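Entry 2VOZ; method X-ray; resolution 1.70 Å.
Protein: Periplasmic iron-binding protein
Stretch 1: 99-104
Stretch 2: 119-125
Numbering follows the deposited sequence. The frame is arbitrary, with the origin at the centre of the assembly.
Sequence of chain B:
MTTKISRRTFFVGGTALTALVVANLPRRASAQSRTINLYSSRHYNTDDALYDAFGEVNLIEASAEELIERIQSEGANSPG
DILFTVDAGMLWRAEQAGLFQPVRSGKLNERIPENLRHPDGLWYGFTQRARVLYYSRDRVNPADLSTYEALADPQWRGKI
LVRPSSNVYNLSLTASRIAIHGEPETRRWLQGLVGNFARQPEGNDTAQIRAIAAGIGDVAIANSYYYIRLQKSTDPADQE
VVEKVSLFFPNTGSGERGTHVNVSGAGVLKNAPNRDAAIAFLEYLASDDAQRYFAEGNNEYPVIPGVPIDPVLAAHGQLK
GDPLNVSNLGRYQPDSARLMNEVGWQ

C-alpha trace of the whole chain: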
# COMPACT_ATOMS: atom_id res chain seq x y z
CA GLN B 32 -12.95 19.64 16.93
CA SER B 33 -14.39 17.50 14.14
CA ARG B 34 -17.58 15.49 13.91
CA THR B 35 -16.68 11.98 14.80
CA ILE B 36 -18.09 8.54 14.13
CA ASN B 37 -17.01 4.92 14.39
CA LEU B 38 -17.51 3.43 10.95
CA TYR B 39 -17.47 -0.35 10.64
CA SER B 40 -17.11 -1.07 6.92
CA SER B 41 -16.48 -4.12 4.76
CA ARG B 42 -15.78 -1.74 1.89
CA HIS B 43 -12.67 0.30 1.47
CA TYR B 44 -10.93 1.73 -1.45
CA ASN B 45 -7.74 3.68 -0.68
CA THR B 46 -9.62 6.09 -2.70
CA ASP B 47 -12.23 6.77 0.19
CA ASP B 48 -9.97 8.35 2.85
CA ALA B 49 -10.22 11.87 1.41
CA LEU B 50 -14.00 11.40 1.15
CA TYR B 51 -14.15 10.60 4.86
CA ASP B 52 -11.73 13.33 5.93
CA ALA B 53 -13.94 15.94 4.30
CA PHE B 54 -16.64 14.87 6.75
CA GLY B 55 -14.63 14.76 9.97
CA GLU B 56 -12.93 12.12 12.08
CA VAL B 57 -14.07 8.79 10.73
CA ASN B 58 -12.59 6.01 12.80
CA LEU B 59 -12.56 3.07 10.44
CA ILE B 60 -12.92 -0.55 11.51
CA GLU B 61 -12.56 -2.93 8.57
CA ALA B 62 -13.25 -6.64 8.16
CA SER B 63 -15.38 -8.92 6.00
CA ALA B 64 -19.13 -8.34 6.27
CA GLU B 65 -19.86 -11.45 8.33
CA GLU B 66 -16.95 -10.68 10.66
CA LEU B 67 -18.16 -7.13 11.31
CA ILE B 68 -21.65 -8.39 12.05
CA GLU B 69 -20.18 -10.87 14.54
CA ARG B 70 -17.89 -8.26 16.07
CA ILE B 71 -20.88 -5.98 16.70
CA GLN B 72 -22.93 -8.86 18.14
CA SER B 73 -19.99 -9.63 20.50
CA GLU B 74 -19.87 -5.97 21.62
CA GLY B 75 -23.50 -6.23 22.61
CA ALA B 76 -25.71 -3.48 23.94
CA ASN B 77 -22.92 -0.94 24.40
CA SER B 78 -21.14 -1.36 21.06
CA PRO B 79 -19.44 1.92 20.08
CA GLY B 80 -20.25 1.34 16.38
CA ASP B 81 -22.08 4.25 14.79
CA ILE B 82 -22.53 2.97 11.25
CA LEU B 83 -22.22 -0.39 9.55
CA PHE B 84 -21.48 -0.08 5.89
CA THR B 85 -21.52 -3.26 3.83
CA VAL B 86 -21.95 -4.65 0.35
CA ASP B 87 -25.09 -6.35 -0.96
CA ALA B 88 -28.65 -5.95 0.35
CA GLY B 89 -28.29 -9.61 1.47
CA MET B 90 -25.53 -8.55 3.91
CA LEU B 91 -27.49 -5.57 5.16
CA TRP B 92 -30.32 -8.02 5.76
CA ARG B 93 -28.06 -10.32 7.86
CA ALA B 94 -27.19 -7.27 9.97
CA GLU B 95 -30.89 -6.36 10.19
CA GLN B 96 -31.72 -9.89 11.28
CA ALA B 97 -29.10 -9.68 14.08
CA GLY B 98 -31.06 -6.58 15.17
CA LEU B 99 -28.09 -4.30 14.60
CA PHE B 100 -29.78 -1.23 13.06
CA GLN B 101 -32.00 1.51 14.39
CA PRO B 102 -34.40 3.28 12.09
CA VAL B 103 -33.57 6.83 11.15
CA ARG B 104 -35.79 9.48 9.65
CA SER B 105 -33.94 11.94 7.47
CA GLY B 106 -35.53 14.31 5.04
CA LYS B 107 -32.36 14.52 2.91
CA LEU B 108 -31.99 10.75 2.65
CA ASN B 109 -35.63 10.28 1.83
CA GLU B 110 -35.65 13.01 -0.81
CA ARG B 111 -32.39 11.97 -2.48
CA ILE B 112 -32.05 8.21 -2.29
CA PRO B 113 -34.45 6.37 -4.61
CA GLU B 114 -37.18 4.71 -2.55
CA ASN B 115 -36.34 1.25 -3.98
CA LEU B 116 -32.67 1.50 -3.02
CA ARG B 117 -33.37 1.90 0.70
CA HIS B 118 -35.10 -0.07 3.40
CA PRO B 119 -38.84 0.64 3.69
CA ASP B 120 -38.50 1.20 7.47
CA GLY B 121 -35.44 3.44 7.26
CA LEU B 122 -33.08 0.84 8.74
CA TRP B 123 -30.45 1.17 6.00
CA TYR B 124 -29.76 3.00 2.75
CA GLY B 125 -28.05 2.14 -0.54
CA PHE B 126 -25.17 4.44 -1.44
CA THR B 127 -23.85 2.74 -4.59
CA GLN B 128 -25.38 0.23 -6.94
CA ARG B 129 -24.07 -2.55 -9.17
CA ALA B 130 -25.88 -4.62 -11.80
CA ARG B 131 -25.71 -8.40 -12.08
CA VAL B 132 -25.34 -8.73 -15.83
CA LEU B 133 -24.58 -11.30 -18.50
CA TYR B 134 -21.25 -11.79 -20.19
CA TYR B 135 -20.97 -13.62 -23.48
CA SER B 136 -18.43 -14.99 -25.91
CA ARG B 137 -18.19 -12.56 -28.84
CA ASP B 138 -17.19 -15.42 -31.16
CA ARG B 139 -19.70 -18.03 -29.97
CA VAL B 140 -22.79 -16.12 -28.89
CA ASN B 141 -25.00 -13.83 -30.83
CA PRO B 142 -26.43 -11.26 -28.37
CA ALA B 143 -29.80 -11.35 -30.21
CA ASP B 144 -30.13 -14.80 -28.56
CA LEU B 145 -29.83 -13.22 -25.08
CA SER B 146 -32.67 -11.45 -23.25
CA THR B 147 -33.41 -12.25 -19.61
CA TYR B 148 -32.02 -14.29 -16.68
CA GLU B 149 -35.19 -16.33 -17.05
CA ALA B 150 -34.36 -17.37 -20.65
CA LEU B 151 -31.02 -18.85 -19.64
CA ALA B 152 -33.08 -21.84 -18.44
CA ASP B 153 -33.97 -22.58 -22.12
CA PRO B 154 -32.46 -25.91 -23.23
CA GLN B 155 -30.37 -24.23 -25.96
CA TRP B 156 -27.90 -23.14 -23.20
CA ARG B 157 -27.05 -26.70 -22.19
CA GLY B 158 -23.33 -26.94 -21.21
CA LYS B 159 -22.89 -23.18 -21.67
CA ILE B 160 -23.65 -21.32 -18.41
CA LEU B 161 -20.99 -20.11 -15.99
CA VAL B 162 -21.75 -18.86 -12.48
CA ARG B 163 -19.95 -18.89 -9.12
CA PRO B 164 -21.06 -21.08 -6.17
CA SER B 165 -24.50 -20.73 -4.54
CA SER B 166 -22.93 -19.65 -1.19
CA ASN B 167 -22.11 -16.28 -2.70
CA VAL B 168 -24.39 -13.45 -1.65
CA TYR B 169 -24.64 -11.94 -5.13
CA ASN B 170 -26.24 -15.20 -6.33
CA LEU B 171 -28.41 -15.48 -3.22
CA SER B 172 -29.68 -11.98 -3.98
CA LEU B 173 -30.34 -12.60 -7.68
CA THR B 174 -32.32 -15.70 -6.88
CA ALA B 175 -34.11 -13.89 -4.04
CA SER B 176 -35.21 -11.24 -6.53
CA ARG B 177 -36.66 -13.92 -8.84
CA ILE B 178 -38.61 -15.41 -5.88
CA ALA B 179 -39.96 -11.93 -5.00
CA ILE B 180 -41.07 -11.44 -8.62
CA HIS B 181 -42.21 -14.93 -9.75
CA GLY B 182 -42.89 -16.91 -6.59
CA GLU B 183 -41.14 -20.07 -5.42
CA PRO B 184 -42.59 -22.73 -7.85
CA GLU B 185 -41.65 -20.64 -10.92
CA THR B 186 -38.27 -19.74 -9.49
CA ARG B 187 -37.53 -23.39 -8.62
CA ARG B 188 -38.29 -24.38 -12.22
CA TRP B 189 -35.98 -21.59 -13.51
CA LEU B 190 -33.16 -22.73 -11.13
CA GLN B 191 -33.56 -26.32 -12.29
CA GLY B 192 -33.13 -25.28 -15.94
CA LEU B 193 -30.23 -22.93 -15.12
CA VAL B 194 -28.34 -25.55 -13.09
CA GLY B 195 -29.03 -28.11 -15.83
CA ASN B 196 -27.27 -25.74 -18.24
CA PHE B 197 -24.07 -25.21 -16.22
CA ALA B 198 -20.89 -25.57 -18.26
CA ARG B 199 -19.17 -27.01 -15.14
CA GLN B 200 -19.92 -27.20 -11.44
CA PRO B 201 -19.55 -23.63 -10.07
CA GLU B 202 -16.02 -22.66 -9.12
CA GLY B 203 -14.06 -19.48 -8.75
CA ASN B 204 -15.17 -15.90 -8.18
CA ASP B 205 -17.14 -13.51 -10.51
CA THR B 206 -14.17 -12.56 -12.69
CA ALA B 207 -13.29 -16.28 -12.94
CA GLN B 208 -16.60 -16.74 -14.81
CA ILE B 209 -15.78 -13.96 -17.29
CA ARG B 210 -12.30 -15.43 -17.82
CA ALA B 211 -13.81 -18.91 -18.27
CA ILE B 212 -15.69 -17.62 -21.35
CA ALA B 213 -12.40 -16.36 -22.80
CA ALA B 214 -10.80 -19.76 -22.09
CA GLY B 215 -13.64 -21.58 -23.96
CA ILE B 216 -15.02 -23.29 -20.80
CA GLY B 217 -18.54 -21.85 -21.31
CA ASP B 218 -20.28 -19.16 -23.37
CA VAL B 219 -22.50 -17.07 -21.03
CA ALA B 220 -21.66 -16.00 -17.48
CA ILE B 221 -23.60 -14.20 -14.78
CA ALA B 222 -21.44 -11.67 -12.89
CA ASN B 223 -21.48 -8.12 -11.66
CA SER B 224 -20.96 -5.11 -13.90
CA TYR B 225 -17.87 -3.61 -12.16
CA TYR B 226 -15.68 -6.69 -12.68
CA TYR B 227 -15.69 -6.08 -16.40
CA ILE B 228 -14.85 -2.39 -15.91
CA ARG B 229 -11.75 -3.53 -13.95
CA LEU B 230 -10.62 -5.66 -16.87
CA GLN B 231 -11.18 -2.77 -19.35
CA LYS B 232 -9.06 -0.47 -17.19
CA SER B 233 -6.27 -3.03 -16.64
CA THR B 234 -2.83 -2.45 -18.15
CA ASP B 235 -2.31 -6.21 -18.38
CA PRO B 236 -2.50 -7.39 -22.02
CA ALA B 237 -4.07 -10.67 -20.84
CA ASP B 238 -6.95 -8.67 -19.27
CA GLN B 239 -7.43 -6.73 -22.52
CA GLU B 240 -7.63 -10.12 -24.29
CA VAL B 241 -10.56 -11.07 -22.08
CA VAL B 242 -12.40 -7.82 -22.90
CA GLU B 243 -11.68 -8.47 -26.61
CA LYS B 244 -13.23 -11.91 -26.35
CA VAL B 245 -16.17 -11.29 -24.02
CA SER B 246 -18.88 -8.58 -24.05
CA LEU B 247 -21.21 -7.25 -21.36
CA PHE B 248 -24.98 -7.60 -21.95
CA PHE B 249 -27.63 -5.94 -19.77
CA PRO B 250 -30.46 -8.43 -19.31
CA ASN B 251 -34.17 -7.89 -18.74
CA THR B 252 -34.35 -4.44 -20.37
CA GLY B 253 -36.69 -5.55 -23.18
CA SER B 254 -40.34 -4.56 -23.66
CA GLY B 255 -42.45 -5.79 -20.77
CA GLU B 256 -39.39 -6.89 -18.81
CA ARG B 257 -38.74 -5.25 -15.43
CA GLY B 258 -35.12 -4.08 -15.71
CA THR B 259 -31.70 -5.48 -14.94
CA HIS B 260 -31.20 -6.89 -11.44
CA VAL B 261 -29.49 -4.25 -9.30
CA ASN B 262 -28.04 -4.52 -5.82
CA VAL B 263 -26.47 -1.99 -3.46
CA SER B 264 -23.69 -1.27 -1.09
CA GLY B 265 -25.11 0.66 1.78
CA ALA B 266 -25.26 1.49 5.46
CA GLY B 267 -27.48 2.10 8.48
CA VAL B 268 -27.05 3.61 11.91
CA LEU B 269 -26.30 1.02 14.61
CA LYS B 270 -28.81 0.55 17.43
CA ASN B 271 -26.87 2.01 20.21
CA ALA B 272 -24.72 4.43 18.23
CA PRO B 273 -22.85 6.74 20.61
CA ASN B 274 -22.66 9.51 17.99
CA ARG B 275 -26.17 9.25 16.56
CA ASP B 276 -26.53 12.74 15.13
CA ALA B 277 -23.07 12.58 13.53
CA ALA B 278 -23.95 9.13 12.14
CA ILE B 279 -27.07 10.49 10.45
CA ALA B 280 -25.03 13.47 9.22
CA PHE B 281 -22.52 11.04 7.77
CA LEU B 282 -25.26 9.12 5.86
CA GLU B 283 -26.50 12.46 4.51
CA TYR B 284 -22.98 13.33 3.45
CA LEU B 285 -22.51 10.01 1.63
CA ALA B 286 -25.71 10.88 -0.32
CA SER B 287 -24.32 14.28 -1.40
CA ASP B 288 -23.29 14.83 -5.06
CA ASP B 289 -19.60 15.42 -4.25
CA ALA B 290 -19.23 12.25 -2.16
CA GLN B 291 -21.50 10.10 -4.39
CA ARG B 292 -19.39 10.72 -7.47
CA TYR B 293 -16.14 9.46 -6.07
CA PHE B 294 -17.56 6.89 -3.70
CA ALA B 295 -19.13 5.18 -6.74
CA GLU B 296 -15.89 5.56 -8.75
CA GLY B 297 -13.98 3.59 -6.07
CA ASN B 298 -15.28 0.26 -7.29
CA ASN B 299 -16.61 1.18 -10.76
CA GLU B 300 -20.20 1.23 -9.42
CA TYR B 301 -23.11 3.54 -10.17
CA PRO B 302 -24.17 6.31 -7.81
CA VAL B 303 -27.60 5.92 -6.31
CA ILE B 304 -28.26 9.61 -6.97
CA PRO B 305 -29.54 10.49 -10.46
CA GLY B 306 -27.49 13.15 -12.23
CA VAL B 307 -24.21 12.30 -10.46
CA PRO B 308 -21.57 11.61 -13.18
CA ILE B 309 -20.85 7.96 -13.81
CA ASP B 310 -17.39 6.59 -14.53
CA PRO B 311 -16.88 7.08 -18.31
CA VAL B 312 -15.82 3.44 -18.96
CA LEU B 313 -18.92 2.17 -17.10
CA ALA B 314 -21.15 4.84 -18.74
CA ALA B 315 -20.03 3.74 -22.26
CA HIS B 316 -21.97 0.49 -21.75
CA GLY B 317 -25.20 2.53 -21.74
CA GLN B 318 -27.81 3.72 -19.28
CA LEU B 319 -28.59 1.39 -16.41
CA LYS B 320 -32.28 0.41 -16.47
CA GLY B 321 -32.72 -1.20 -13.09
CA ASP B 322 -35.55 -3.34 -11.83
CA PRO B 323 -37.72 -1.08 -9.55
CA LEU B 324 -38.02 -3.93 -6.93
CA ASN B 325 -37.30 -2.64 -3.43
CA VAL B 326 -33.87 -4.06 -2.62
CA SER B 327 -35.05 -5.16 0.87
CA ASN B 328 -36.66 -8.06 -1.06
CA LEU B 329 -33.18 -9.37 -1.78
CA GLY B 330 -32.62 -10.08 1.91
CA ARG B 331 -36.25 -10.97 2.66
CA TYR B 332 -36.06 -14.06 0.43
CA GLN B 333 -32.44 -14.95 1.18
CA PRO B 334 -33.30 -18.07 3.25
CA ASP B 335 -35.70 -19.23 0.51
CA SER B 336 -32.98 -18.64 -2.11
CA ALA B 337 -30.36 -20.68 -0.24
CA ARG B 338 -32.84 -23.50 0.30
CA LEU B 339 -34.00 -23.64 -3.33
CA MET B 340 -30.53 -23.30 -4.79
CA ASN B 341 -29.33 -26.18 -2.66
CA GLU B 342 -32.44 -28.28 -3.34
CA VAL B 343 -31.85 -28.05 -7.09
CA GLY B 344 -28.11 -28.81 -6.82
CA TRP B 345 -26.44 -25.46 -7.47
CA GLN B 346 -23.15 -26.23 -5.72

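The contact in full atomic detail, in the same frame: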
# COMPACT_ATOMS: atom_id res chain seq x y z
N LEU B 99 -29.21 -5.22 14.39
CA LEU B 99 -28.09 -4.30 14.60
C LEU B 99 -28.42 -2.83 14.34
O LEU B 99 -27.71 -1.95 14.83
CB LEU B 99 -26.88 -4.70 13.73
CG LEU B 99 -26.24 -6.04 14.15
CD1 LEU B 99 -24.89 -6.19 13.49
CD2 LEU B 99 -26.10 -6.16 15.67
N PHE B 100 -29.45 -2.58 13.52
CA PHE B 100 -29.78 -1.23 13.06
C PHE B 100 -30.92 -0.60 13.84
O PHE B 100 -31.84 -1.28 14.30
CB PHE B 100 -30.18 -1.23 11.57
CG PHE B 100 -29.05 -1.58 10.62
CD1 PHE B 100 -29.20 -2.61 9.71
CD2 PHE B 100 -27.87 -0.83 10.61
CE1 PHE B 100 -28.17 -2.96 8.80
CE2 PHE B 100 -26.79 -1.18 9.71
CZ PHE B 100 -26.98 -2.25 8.82
N GLN B 101 -30.83 0.72 13.99
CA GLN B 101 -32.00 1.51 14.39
C GLN B 101 -32.55 2.26 13.19
O GLN B 101 -31.79 2.72 12.34
CB GLN B 101 -31.67 2.50 15.50
CG GLN B 101 -30.56 3.51 15.22
CD GLN B 101 -30.36 4.48 16.36
OE1 GLN B 101 -31.28 5.24 16.72
NE2 GLN B 101 -29.16 4.49 16.91
N PRO B 102 -33.86 2.47 13.18
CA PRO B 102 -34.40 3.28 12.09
C PRO B 102 -34.05 4.75 12.24
O PRO B 102 -33.97 5.29 13.36
CB PRO B 102 -35.92 3.07 12.20
CG PRO B 102 -36.15 2.73 13.68
CD PRO B 102 -34.89 1.98 14.12
N VAL B 103 -33.75 5.38 11.13
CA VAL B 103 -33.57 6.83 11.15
C VAL B 103 -34.51 7.48 10.16
O VAL B 103 -34.90 6.86 9.15
CB VAL B 103 -32.11 7.26 10.91
CG1 VAL B 103 -31.16 6.68 12.01
CG2 VAL B 103 -31.67 6.87 9.56
N ARG B 104 -34.89 8.71 10.47
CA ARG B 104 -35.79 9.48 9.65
C ARG B 104 -35.05 10.74 9.25
O ARG B 104 -34.77 11.61 10.08
CB ARG B 104 -37.07 9.79 10.45
N PRO B 119 -37.55 -0.01 3.50
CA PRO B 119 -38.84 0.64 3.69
C PRO B 119 -39.05 1.22 5.09
O PRO B 119 -39.88 2.11 5.26
CB PRO B 119 -39.84 -0.51 3.43
CG PRO B 119 -39.12 -1.44 2.53
CD PRO B 119 -37.72 -1.42 3.09
N ASP B 120 -38.32 0.73 6.09
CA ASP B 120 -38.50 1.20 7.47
C ASP B 120 -37.37 2.11 7.91
O ASP B 120 -37.26 2.47 9.10
CB ASP B 120 -38.65 0.00 8.42
CG ASP B 120 -39.86 -0.82 8.13
OD1 ASP B 120 -40.91 -0.23 7.80
OD2 ASP B 120 -39.77 -2.06 8.21
N GLY B 121 -36.52 2.50 6.95
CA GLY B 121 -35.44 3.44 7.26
C GLY B 121 -34.27 2.86 8.04
O GLY B 121 -33.49 3.59 8.63
N LEU B 122 -34.13 1.54 7.99
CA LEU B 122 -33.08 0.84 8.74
C LEU B 122 -31.72 0.95 8.07
O LEU B 122 -30.69 0.94 8.75
CB LEU B 122 -33.46 -0.63 8.90
CG LEU B 122 -34.58 -0.95 9.89
CD1 LEU B 122 -34.88 -2.45 9.85
CD2 LEU B 122 -34.18 -0.49 11.28
N TRP B 123 -31.72 1.02 6.73
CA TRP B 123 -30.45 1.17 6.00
C TRP B 123 -30.73 1.72 4.60
O TRP B 123 -31.90 1.73 4.14
CB TRP B 123 -29.64 -0.13 5.98
CG TRP B 123 -30.39 -1.38 5.52
CD1 TRP B 123 -30.82 -2.41 6.33
CD2 TRP B 123 -30.79 -1.72 4.19
NE1 TRP B 123 -31.44 -3.37 5.57
CE2 TRP B 123 -31.44 -2.98 4.26
CE3 TRP B 123 -30.66 -1.09 2.94
CZ2 TRP B 123 -31.96 -3.61 3.14
CZ3 TRP B 123 -31.21 -1.74 1.79
CH2 TRP B 123 -31.85 -2.99 1.92
N TYR B 124 -29.65 2.18 3.95
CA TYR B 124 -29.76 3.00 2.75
C TYR B 124 -28.70 2.58 1.76
O TYR B 124 -27.55 2.40 2.15
CB TYR B 124 -29.54 4.49 3.12
CG TYR B 124 -30.59 4.94 4.08
CD1 TYR B 124 -30.46 4.68 5.43
CD2 TYR B 124 -31.75 5.56 3.62
CE1 TYR B 124 -31.50 5.07 6.35
CE2 TYR B 124 -32.79 5.93 4.50
CZ TYR B 124 -32.65 5.68 5.86
OH TYR B 124 -33.65 6.03 6.73
N GLY B 125 -29.08 2.40 0.50
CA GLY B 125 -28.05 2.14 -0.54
C GLY B 125 -27.32 3.42 -0.90
O GLY B 125 -27.93 4.50 -1.00
O HOH W 1 -30.30 3.35 10.17

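Stretch 1 has no regular helix or strand. Stretch 2 is loop or turn up to Tyr124, where a strand begins. The closest pair of CA atoms across the stretches is Pro102 CA and Leu122 CA, 4.3 Å apart. One direct hydrogen bond joins the two backbones. Val103 N donates to Gly121 O at 3.1 Å, and the angle at the hydrogen, 172°, is nearly straight. The same oxygen receives a CA-H...O contact from Pro102, with CA of Pro102 3.6 Å from O of Gly121. The Gly121 oxygen thus meets two neighbouring residues of stretch 1, Val103 through its N-H and Pro102 through its CA-H.

Water 1 adds a second link. It donates to Gln101 O at 2.7 Å and to Leu122 O at 2.8 Å, and so bridges two carbonyls that could not bond to each other.

Gly121 has a positive phi of 74°, which by itself favours glycine. An ideal CB would also point toward stretch 1 and lie 2.7 Å from Val103 O, a clash.

Leu122 loses the most surface to the contact. Its CA-to-CB bond points sideways, but the end of the side chain comes nearer stretch 1. Leu122 CD2 lies 3.8 Å from Pro102 CD and 4.1 Å from Phe100 CB.

The CA-to-CB bond of Phe100 points toward stretch 2, and the residue is buried. One face of its ring is covered by Trp123 CB. The Phe100 and Trp123 rings meet obliquely, with planes at 58°, and Phe100 CE1 is 3.7 Å from Trp123 CD1.

Tyr124 reaches back to Val103. Its CE1 packs 3.7 Å from Val103 CG2. Its OH lies 2.8 Å from Val103 O and 3.1 Å from Gly121 O; the geometry leaves the hydroxyl's bonding open.

The CA-to-CB bond of Gln101 points away, and its side-chain amide is hydrogen-bonded elsewhere in the structure.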